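Local atomic coordinates of cellulase (Clostridium cellulovorans, PDB entry 6UI3), a protein that probably hydrolyses internal beta-1,4-glucosidic bonds of cellulose and related polysaccharides, through its glycoside hydrolase family 5 (subfamily 4) endoglucanase domain of broad specificity. Residues 261-274 and 290-304. Sequence-based numbering, arbitrary orientation.
Sequences VKKGIPVIIGQFAI and YVSTATAYGMPCLWW. Unlike the reference sequence in segment 261-274: Q271 (reference Glu).
The rings of F272 and Y290 form an offset stack, centroids 4.4 Å apart and planes at 21°, with F272 CD2 over the centre of one tyrosine face. C301 SG lies in the tyrosine plane at its edge and above the F272 face, 4.9 Å from that centroid, a sulfur-aromatic contact. I269 CG2 also approaches the tyrosine edge, 3.4 Å from Y290 OH, which is hydrogen-bonded to A223 O. W303 turns the edge of its six-membered ring toward the face of F272, the planes at 80°, and takes A273 CB over one of its own faces. With chi1 at 87°, the F272 ring lies against strand 301-304, CE1 3.6 Å from C301 CB, and CZ also touches V291 CG2. These residues belong to the last beta-alpha-beta crossover of the TIM barrel, strand 267-272, helix 280-296 and strand 301-305. Four backbone hydrogen bonds join the parallel strands: I269 N to P300 O (2.9 Å), L302 N to I269 O, F272 N to L302 O and W304 N to F272 O. Between I269 and F272 the register slips by one residue, a beta bulge. Within it, the extended side chain of Q271, at the position that probably holds the family's nucleophilic glutamate (Glu in the reference sequence), runs beside W304 at the active-site end of the barrel and accepts a hydrogen bond from R64. At the start of strand 267-272, M299 CA lies 3.4 Å from V267 O.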
ATOM      1  N   VAL A 261       1.668   1.869  17.660  1.00  9.09           N
ATOM      2  CA  VAL A 261       0.560   0.999  18.069  1.00  9.50           C
ATOM      3  C   VAL A 261       0.249   1.161  19.550  1.00 10.85           C
ATOM      4  O   VAL A 261      -0.920   1.265  19.950  1.00 11.84           O
ATOM      5  CB  VAL A 261       0.851  -0.472  17.703  1.00  9.79           C
ATOM      6  CG1 VAL A 261      -0.319  -1.382  18.132  1.00 11.95           C
ATOM      7  CG2 VAL A 261       1.089  -0.620  16.210  1.00 10.93           C
ATOM      8  N   LYS A 262       1.282   1.206  20.391  1.00 10.80           N
ATOM      9  CA  LYS A 262       1.084   1.380  21.827  1.00 12.03           C
ATOM     10  C   LYS A 262       0.501   2.742  22.161  1.00 12.79           C
ATOM     11  O   LYS A 262      -0.031   2.928  23.260  1.00 15.22           O
ATOM     12  CB  LYS A 262       2.408   1.160  22.575  1.00 14.69           C
ATOM     13  CG  LYS A 262       2.745  -0.309  22.712  1.00 17.86           C
ATOM     14  CD  LYS A 262       4.157  -0.583  23.234  1.00 22.98           C
ATOM     15  CE  LYS A 262       4.488   0.149  24.492  1.00 26.56           C
ATOM     16  NZ  LYS A 262       5.820  -0.339  25.001  1.00 28.66           N
ATOM     17  N   LYS A 263       0.600   3.703  21.252  1.00 12.53           N
ATOM     18  CA  LYS A 263      -0.009   5.015  21.428  1.00 13.47           C
ATOM     19  C   LYS A 263      -1.388   5.097  20.783  1.00 12.49           C
ATOM     20  O   LYS A 263      -1.939   6.200  20.653  1.00 15.38           O
ATOM     21  CB  LYS A 263       0.927   6.109  20.904  1.00 15.96           C
ATOM     22  CG  LYS A 263       2.313   6.067  21.577  1.00 21.50           C
ATOM     23  CD  LYS A 263       3.171   7.274  21.223  1.00 27.77           C
ATOM     24  CE  LYS A 263       4.669   7.000  21.403  1.00 31.01           C
ATOM     25  NZ  LYS A 263       5.492   7.537  20.253  1.00 29.91           N
ATOM     26  N   GLY A 264      -1.951   3.955  20.387  1.00 11.15           N
ATOM     27  CA  GLY A 264      -3.294   3.902  19.844  1.00 11.25           C
ATOM     28  C   GLY A 264      -3.418   4.187  18.371  1.00 10.17           C
ATOM     29  O   GLY A 264      -4.533   4.428  17.903  1.00 11.85           O
ATOM     30  N   ILE A 265      -2.321   4.162  17.619  1.00  9.04           N
ATOM     31  CA  ILE A 265      -2.332   4.434  16.182  1.00  9.26           C
ATOM     32  C   ILE A 265      -1.919   3.160  15.459  1.00  8.42           C
ATOM     33  O   ILE A 265      -0.777   2.698  15.613  1.00  8.45           O
ATOM     34  CB  ILE A 265      -1.405   5.607  15.837  1.00  9.21           C
ATOM     35  CG1 ILE A 265      -1.864   6.860  16.595  1.00 12.46           C
ATOM     36  CG2 ILE A 265      -1.412   5.840  14.325  1.00 10.03           C
ATOM     37  CD1 ILE A 265      -0.937   8.049  16.448  1.00 15.63           C
ATOM     38  N   PRO A 266      -2.808   2.542  14.687  1.00  7.61           N
ATOM     39  CA  PRO A 266      -2.436   1.292  14.023  1.00  7.53           C
ATOM     40  C   PRO A 266      -1.465   1.523  12.880  1.00  7.01           C
ATOM     41  O   PRO A 266      -1.375   2.621  12.319  1.00  7.92           O
ATOM     42  CB  PRO A 266      -3.775   0.757  13.513  1.00  9.14           C
ATOM     43  CG  PRO A 266      -4.630   1.959  13.349  1.00 10.92           C
ATOM     44  CD  PRO A 266      -4.198   2.938  14.402  1.00  8.39           C
ATOM     45  N   VAL A 267      -0.755   0.453  12.519  1.00  7.11           N
ATOM     46  CA  VAL A 267       0.200   0.436  11.411  1.00  6.84           C
ATOM     47  C   VAL A 267      -0.220  -0.643  10.421  1.00  6.90           C
ATOM     48  O   VAL A 267      -0.571  -1.761  10.816  1.00  7.72           O
ATOM     49  CB  VAL A 267       1.634   0.168  11.923  1.00  7.50           C
ATOM     50  CG1 VAL A 267       2.627   0.087  10.782  1.00  8.68           C
ATOM     51  CG2 VAL A 267       2.068   1.239  12.924  1.00  8.92           C
ATOM     52  N   ILE A 268      -0.165  -0.310   9.132  1.00  6.90           N
ATOM     53  CA  ILE A 268      -0.388  -1.258   8.039  1.00  7.01           C
ATOM     54  C   ILE A 268       0.921  -1.400   7.276  1.00  6.81           C
ATOM     55  O   ILE A 268       1.516  -0.395   6.869  1.00  7.42           O
ATOM     56  CB  ILE A 268      -1.512  -0.762   7.113  1.00  6.84           C
ATOM     57  CG1 ILE A 268      -2.854  -0.761   7.855  1.00  8.09           C
ATOM     58  CG2 ILE A 268      -1.603  -1.615   5.872  1.00  8.28           C
ATOM     59  CD1 ILE A 268      -3.918   0.105   7.217  1.00  8.38           C
ATOM     60  N   ILE A 269       1.374  -2.636   7.088  1.00  6.56           N
ATOM     61  CA  ILE A 269       2.497  -2.913   6.190  1.00  7.13           C
ATOM     62  C   ILE A 269       1.915  -2.993   4.780  1.00  6.75           C
ATOM     63  O   ILE A 269       1.524  -4.069   4.290  1.00  7.23           O
ATOM     64  CB  ILE A 269       3.279  -4.169   6.598  1.00  7.05           C
ATOM     65  CG1 ILE A 269       3.729  -4.096   8.060  1.00  9.58           C
ATOM     66  CG2 ILE A 269       4.469  -4.367   5.665  1.00  8.80           C
ATOM     67  CD1 ILE A 269       4.632  -2.962   8.399  1.00 13.42           C
ATOM     68  N   GLY A 270       1.830  -1.834   4.136  1.00  6.07           N
ATOM     69  CA  GLY A 270       1.177  -1.725   2.850  1.00  6.48           C
ATOM     70  C   GLY A 270       1.923  -2.395   1.719  1.00  6.32           C
ATOM     71  O   GLY A 270       1.307  -2.676   0.674  1.00  6.92           O
ATOM     72  N   GLN A 271       3.231  -2.639   1.890  1.00  5.68           N
ATOM     73  CA  GLN A 271       4.012  -3.431   0.947  1.00  5.83           C
ATOM     74  C   GLN A 271       5.088  -4.201   1.693  1.00  6.29           C
ATOM     75  O   GLN A 271       5.813  -3.619   2.504  1.00  6.44           O
ATOM     76  CB  GLN A 271       4.745  -2.582  -0.108  1.00  6.82           C
ATOM     77  CG  GLN A 271       3.829  -1.714  -0.962  1.00  7.18           C
ATOM     78  CD  GLN A 271       4.547  -0.880  -2.011  1.00  7.65           C
ATOM     79  OE1 GLN A 271       3.982   0.053  -2.574  1.00  7.55           O
ATOM     80  NE2 GLN A 271       5.774  -1.216  -2.275  1.00  6.32           N
ATOM     81  N   PHE A 272       5.230  -5.482   1.354  1.00  5.95           N
ATOM     82  CA  PHE A 272       6.403  -6.280   1.686  1.00  6.08           C
ATOM     83  C   PHE A 272       6.455  -7.410   0.666  1.00  6.60           C
ATOM     84  O   PHE A 272       5.480  -7.675  -0.044  1.00  6.79           O
ATOM     85  CB  PHE A 272       6.358  -6.850   3.115  1.00  7.15           C
ATOM     86  CG  PHE A 272       5.629  -8.173   3.225  1.00  6.94           C
ATOM     87  CD1 PHE A 272       4.277  -8.264   2.976  1.00  7.36           C
ATOM     88  CD2 PHE A 272       6.300  -9.335   3.595  1.00  7.92           C
ATOM     89  CE1 PHE A 272       3.623  -9.478   3.054  1.00  7.53           C
ATOM     90  CE2 PHE A 272       5.635 -10.540   3.690  1.00  8.75           C
ATOM     91  CZ  PHE A 272       4.310 -10.605   3.424  1.00  8.46           C
ATOM     92  N   ALA A 273       7.609  -8.074   0.598  1.00  7.16           N
ATOM     93  CA  ALA A 273       7.794  -9.280  -0.210  1.00  7.64           C
ATOM     94  C   ALA A 273       9.228  -9.745   0.002  1.00  7.64           C
ATOM     95  O   ALA A 273      10.042  -9.046   0.617  1.00  8.48           O
ATOM     96  CB  ALA A 273       7.549  -9.042  -1.694  1.00  9.07           C
ATOM     97  N   ILE A 274       9.532 -10.942  -0.509  1.00  7.84           N
ATOM     98  CA  ILE A 274      10.908 -11.426  -0.639  1.00  7.71           C
ATOM     99  C   ILE A 274      11.081 -11.929  -2.068  1.00  7.54           C
ATOM    100  O   ILE A 274      10.339 -12.810  -2.523  1.00  8.05           O
ATOM    101  CB  ILE A 274      11.286 -12.486   0.410  1.00  6.79           C
ATOM    102  CG1 ILE A 274      12.688 -13.053   0.117  1.00  7.51           C
ATOM    103  CG2 ILE A 274      10.224 -13.585   0.552  1.00  8.04           C
ATOM    104  CD1 ILE A 274      13.326 -13.800   1.258  1.00  8.71           C
ATOM    105  N   TYR A 290       7.885 -13.182   9.100  1.00  6.70           N
ATOM    106  CA  TYR A 290       7.501 -11.788   8.909  1.00  6.30           C
ATOM    107  C   TYR A 290       6.049 -11.569   9.295  1.00  6.46           C
ATOM    108  O   TYR A 290       5.729 -10.682  10.095  1.00  6.89           O
ATOM    109  CB  TYR A 290       7.738 -11.419   7.440  1.00  6.98           C
ATOM    110  CG  TYR A 290       7.670  -9.952   7.116  1.00  6.64           C
ATOM    111  CD1 TYR A 290       6.459  -9.262   7.142  1.00  7.30           C
ATOM    112  CD2 TYR A 290       8.810  -9.257   6.768  1.00  7.31           C
ATOM    113  CE1 TYR A 290       6.396  -7.912   6.848  1.00  7.04           C
ATOM    114  CE2 TYR A 290       8.750  -7.899   6.472  1.00  8.12           C
ATOM    115  CZ  TYR A 290       7.533  -7.238   6.503  1.00  7.71           C
ATOM    116  OH  TYR A 290       7.432  -5.886   6.201  1.00  7.52           O
ATOM    117  N   VAL A 291       5.146 -12.371   8.737  1.00  6.79           N
ATOM    118  CA  VAL A 291       3.731 -12.173   9.020  1.00  7.09           C
ATOM    119  C   VAL A 291       3.431 -12.480  10.481  1.00  7.93           C
ATOM    120  O   VAL A 291       2.613 -11.799  11.108  1.00  8.02           O
ATOM    121  CB  VAL A 291       2.841 -12.952   8.035  1.00  7.34           C
ATOM    122  CG1 VAL A 291       1.372 -12.805   8.392  1.00  8.70           C
ATOM    123  CG2 VAL A 291       3.082 -12.448   6.620  1.00  7.73           C
ATOM    124  N   SER A 292       4.057 -13.514  11.055  1.00  8.34           N
ATOM    125  CA  SER A 292       3.836 -13.793  12.470  0.62  8.47           C
ATOM    126  C   SER A 292       4.232 -12.604  13.336  1.00  8.43           C
ATOM    127  O   SER A 292       3.507 -12.230  14.270  1.00  9.26           O
ATOM    128  CB  SER A 292       4.620 -15.029  12.891  0.62 10.03           C
ATOM    129  OG  SER A 292       4.510 -15.220  14.291  0.62 12.48           O
ATOM    130  N   THR A 293       5.389 -12.014  13.061  1.00  7.71           N
ATOM    131  CA  THR A 293       5.870 -10.885  13.847  1.00  8.59           C
ATOM    132  C   THR A 293       4.940  -9.689  13.699  1.00  8.36           C
ATOM    133  O   THR A 293       4.572  -9.050  14.690  1.00  9.17           O
ATOM    134  CB  THR A 293       7.302 -10.534  13.408  1.00  9.37           C
ATOM    135  OG1 THR A 293       8.150 -11.676  13.577  1.00  9.85           O
ATOM    136  CG2 THR A 293       7.860  -9.398  14.249  1.00 11.32           C
ATOM    137  N   ALA A 294       4.559  -9.356  12.464  1.00  7.94           N
ATOM    138  CA  ALA A 294       3.636  -8.242  12.241  1.00  7.47           C
ATOM    139  C   ALA A 294       2.301  -8.479  12.940  1.00  7.85           C
ATOM    140  O   ALA A 294       1.715  -7.555  13.524  1.00  8.55           O
ATOM    141  CB  ALA A 294       3.417  -8.082  10.735  1.00  7.73           C
ATOM    142  N   THR A 295       1.781  -9.702  12.859  1.00  7.88           N
ATOM    143  CA  THR A 295       0.487 -10.016  13.449  1.00  8.81           C
ATOM    144  C   THR A 295       0.530  -9.856  14.963  1.00  9.54           C
ATOM    145  O   THR A 295      -0.475  -9.478  15.573  1.00 10.17           O
ATOM    146  CB  THR A 295       0.057 -11.433  13.021  1.00  8.75           C
ATOM    147  OG1 THR A 295      -0.040 -11.493  11.591  1.00  8.69           O
ATOM    148  CG2 THR A 295      -1.293 -11.820  13.588  1.00 10.21           C
ATOM    149  N   ALA A 296       1.680 -10.130  15.588  1.00  9.61           N
ATOM    150  CA  ALA A 296       1.825  -9.942  17.032  1.00 10.78           C
ATOM    151  C   ALA A 296       1.562  -8.502  17.449  1.00 12.39           C
ATOM    152  O   ALA A 296       1.177  -8.255  18.604  1.00 14.01           O
ATOM    153  CB  ALA A 296       3.226 -10.382  17.466  1.00 11.24           C
ATOM    154  N   TYR A 297       1.767  -7.540  16.544  1.00 10.70           N
ATOM    155  CA  TYR A 297       1.528  -6.121  16.803  1.00 11.99           C
ATOM    156  C   TYR A 297       0.347  -5.575  16.002  1.00 11.62           C
ATOM    157  O   TYR A 297       0.212  -4.353  15.848  1.00 13.21           O
ATOM    158  CB  TYR A 297       2.813  -5.315  16.596  1.00 11.75           C
ATOM    159  CG  TYR A 297       3.941  -5.901  17.420  1.00 10.96           C
ATOM    160  CD1 TYR A 297       3.910  -5.860  18.809  1.00 11.91           C
ATOM    161  CD2 TYR A 297       5.002  -6.566  16.822  1.00 11.74           C
ATOM    162  CE1 TYR A 297       4.923  -6.439  19.575  1.00 11.80           C
ATOM    163  CE2 TYR A 297       6.011  -7.148  17.579  1.00 12.10           C
ATOM    164  CZ  TYR A 297       5.962  -7.090  18.963  1.00 11.40           C
ATOM    165  OH  TYR A 297       6.953  -7.655  19.749  1.00 13.84           O
ATOM    166  N   GLY A 298      -0.529  -6.457  15.523  1.00 11.13           N
ATOM    167  CA  GLY A 298      -1.754  -6.035  14.865  1.00 11.15           C
ATOM    168  C   GLY A 298      -1.570  -5.366  13.522  1.00  9.22           C
ATOM    169  O   GLY A 298      -2.438  -4.588  13.108  1.00 10.47           O
ATOM    170  N   MET A 299      -0.484  -5.674  12.809  1.00  8.16           N
ATOM    171  CA  MET A 299      -0.196  -5.011  11.551  0.71  7.74           C
ATOM    172  C   MET A 299      -0.513  -5.918  10.374  1.00  7.80           C
ATOM    173  O   MET A 299       0.185  -6.932  10.180  1.00  8.17           O
ATOM    174  CB  MET A 299       1.271  -4.592  11.519  0.71  7.92           C
ATOM    175  CG  MET A 299       1.636  -3.746  12.719  0.71  8.80           C
ATOM    176  SD  MET A 299       3.358  -3.261  12.766  0.71 10.09           S
ATOM    177  CE  MET A 299       3.496  -2.476  14.351  0.71 11.04           C
ATOM    178  N   PRO A 300      -1.511  -5.601   9.556  1.00  7.88           N
ATOM    179  CA  PRO A 300      -1.735  -6.400   8.348  1.00  8.57           C
ATOM    180  C   PRO A 300      -0.585  -6.223   7.371  1.00  8.06           C
ATOM    181  O   PRO A 300       0.042  -5.159   7.296  1.00  8.57           O
ATOM    182  CB  PRO A 300      -3.042  -5.847   7.767  1.00 10.34           C
ATOM    183  CG  PRO A 300      -3.401  -4.688   8.551  1.00 13.57           C
ATOM    184  CD  PRO A 300      -2.490  -4.513   9.709  1.00  8.89           C
ATOM    185  N   CYS A 301      -0.298  -7.297   6.628  1.00  7.36           N
ATOM    186  CA  CYS A 301       0.782  -7.343   5.653  1.00  7.74           C
ATOM    187  C   CYS A 301       0.220  -7.555   4.256  1.00  8.05           C
ATOM    188  O   CYS A 301      -0.586  -8.461   4.039  1.00  9.35           O
ATOM    189  CB  CYS A 301       1.753  -8.480   5.965  1.00  8.04           C
ATOM    190  SG  CYS A 301       2.613  -8.297   7.537  1.00  8.18           S
ATOM    191  N   LEU A 302       0.640  -6.716   3.320  1.00  6.53           N
ATOM    192  CA  LEU A 302       0.179  -6.777   1.939  1.00  7.21           C
ATOM    193  C   LEU A 302       1.355  -7.090   1.022  1.00  7.12           C
ATOM    194  O   LEU A 302       2.248  -6.259   0.850  1.00  7.53           O
ATOM    195  CB  LEU A 302      -0.463  -5.446   1.548  1.00  8.51           C
ATOM    196  CG  LEU A 302      -1.800  -5.081   2.182  1.00 11.78           C
ATOM    197  CD1 LEU A 302      -1.826  -4.939   3.643  1.00 14.11           C
ATOM    198  CD2 LEU A 302      -2.288  -3.770   1.565  1.00 13.06           C
ATOM    199  N   TRP A 303       1.361  -8.281   0.431  1.00  6.63           N
ATOM    200  CA  TRP A 303       2.435  -8.688  -0.471  1.00  7.12           C
ATOM    201  C   TRP A 303       2.396  -7.866  -1.757  1.00  6.95           C
ATOM    202  O   TRP A 303       1.333  -7.641  -2.335  1.00  7.42           O
ATOM    203  CB  TRP A 303       2.288 -10.184  -0.793  1.00  6.88           C
ATOM    204  CG  TRP A 303       3.381 -10.740  -1.694  1.00  7.38           C
ATOM    205  CD1 TRP A 303       3.459 -10.602  -3.041  1.00  7.21           C
ATOM    206  CD2 TRP A 303       4.511 -11.538  -1.313  1.00  6.73           C
ATOM    207  NE1 TRP A 303       4.580 -11.228  -3.516  1.00  7.18           N
ATOM    208  CE2 TRP A 303       5.236 -11.829  -2.484  1.00  6.65           C
ATOM    209  CE3 TRP A 303       4.983 -12.026  -0.099  1.00  7.85           C
ATOM    210  CZ2 TRP A 303       6.396 -12.586  -2.473  1.00  7.59           C
ATOM    211  CZ3 TRP A 303       6.129 -12.795  -0.096  1.00  8.35           C
ATOM    212  CH2 TRP A 303       6.811 -13.073  -1.280  1.00  8.75           C
ATOM    213  N   TRP A 304       3.576  -7.439  -2.213  1.00  6.19           N
ATOM    214  CA  TRP A 304       3.701  -6.733  -3.498  1.00  6.38           C
ATOM    215  C   TRP A 304       3.796  -7.739  -4.639  1.00  6.49           C
ATOM    216  O   TRP A 304       4.836  -8.361  -4.836  1.00  7.39           O
ATOM    217  CB  TRP A 304       4.931  -5.823  -3.516  1.00  7.21           C
ATOM    218  CG  TRP A 304       5.047  -5.081  -4.821  1.00  7.78           C
ATOM    219  CD1 TRP A 304       5.819  -5.415  -5.897  1.00  8.23           C
ATOM    220  CD2 TRP A 304       4.344  -3.895  -5.184  1.00  6.95           C
ATOM    221  NE1 TRP A 304       5.625  -4.511  -6.919  1.00  7.96           N
ATOM    222  CE2 TRP A 304       4.731  -3.558  -6.500  1.00  6.96           C
ATOM    223  CE3 TRP A 304       3.424  -3.075  -4.526  1.00  7.19           C
ATOM    224  CZ2 TRP A 304       4.226  -2.449  -7.155  1.00  7.80           C
ATOM    225  CZ3 TRP A 304       2.935  -1.977  -5.176  1.00  8.15           C
ATOM    226  CH2 TRP A 304       3.334  -1.667  -6.470  1.00  8.19           C
TER
HETATM  227  O   HOH W   1      -1.377  -2.081  14.184  1.00 11.81           O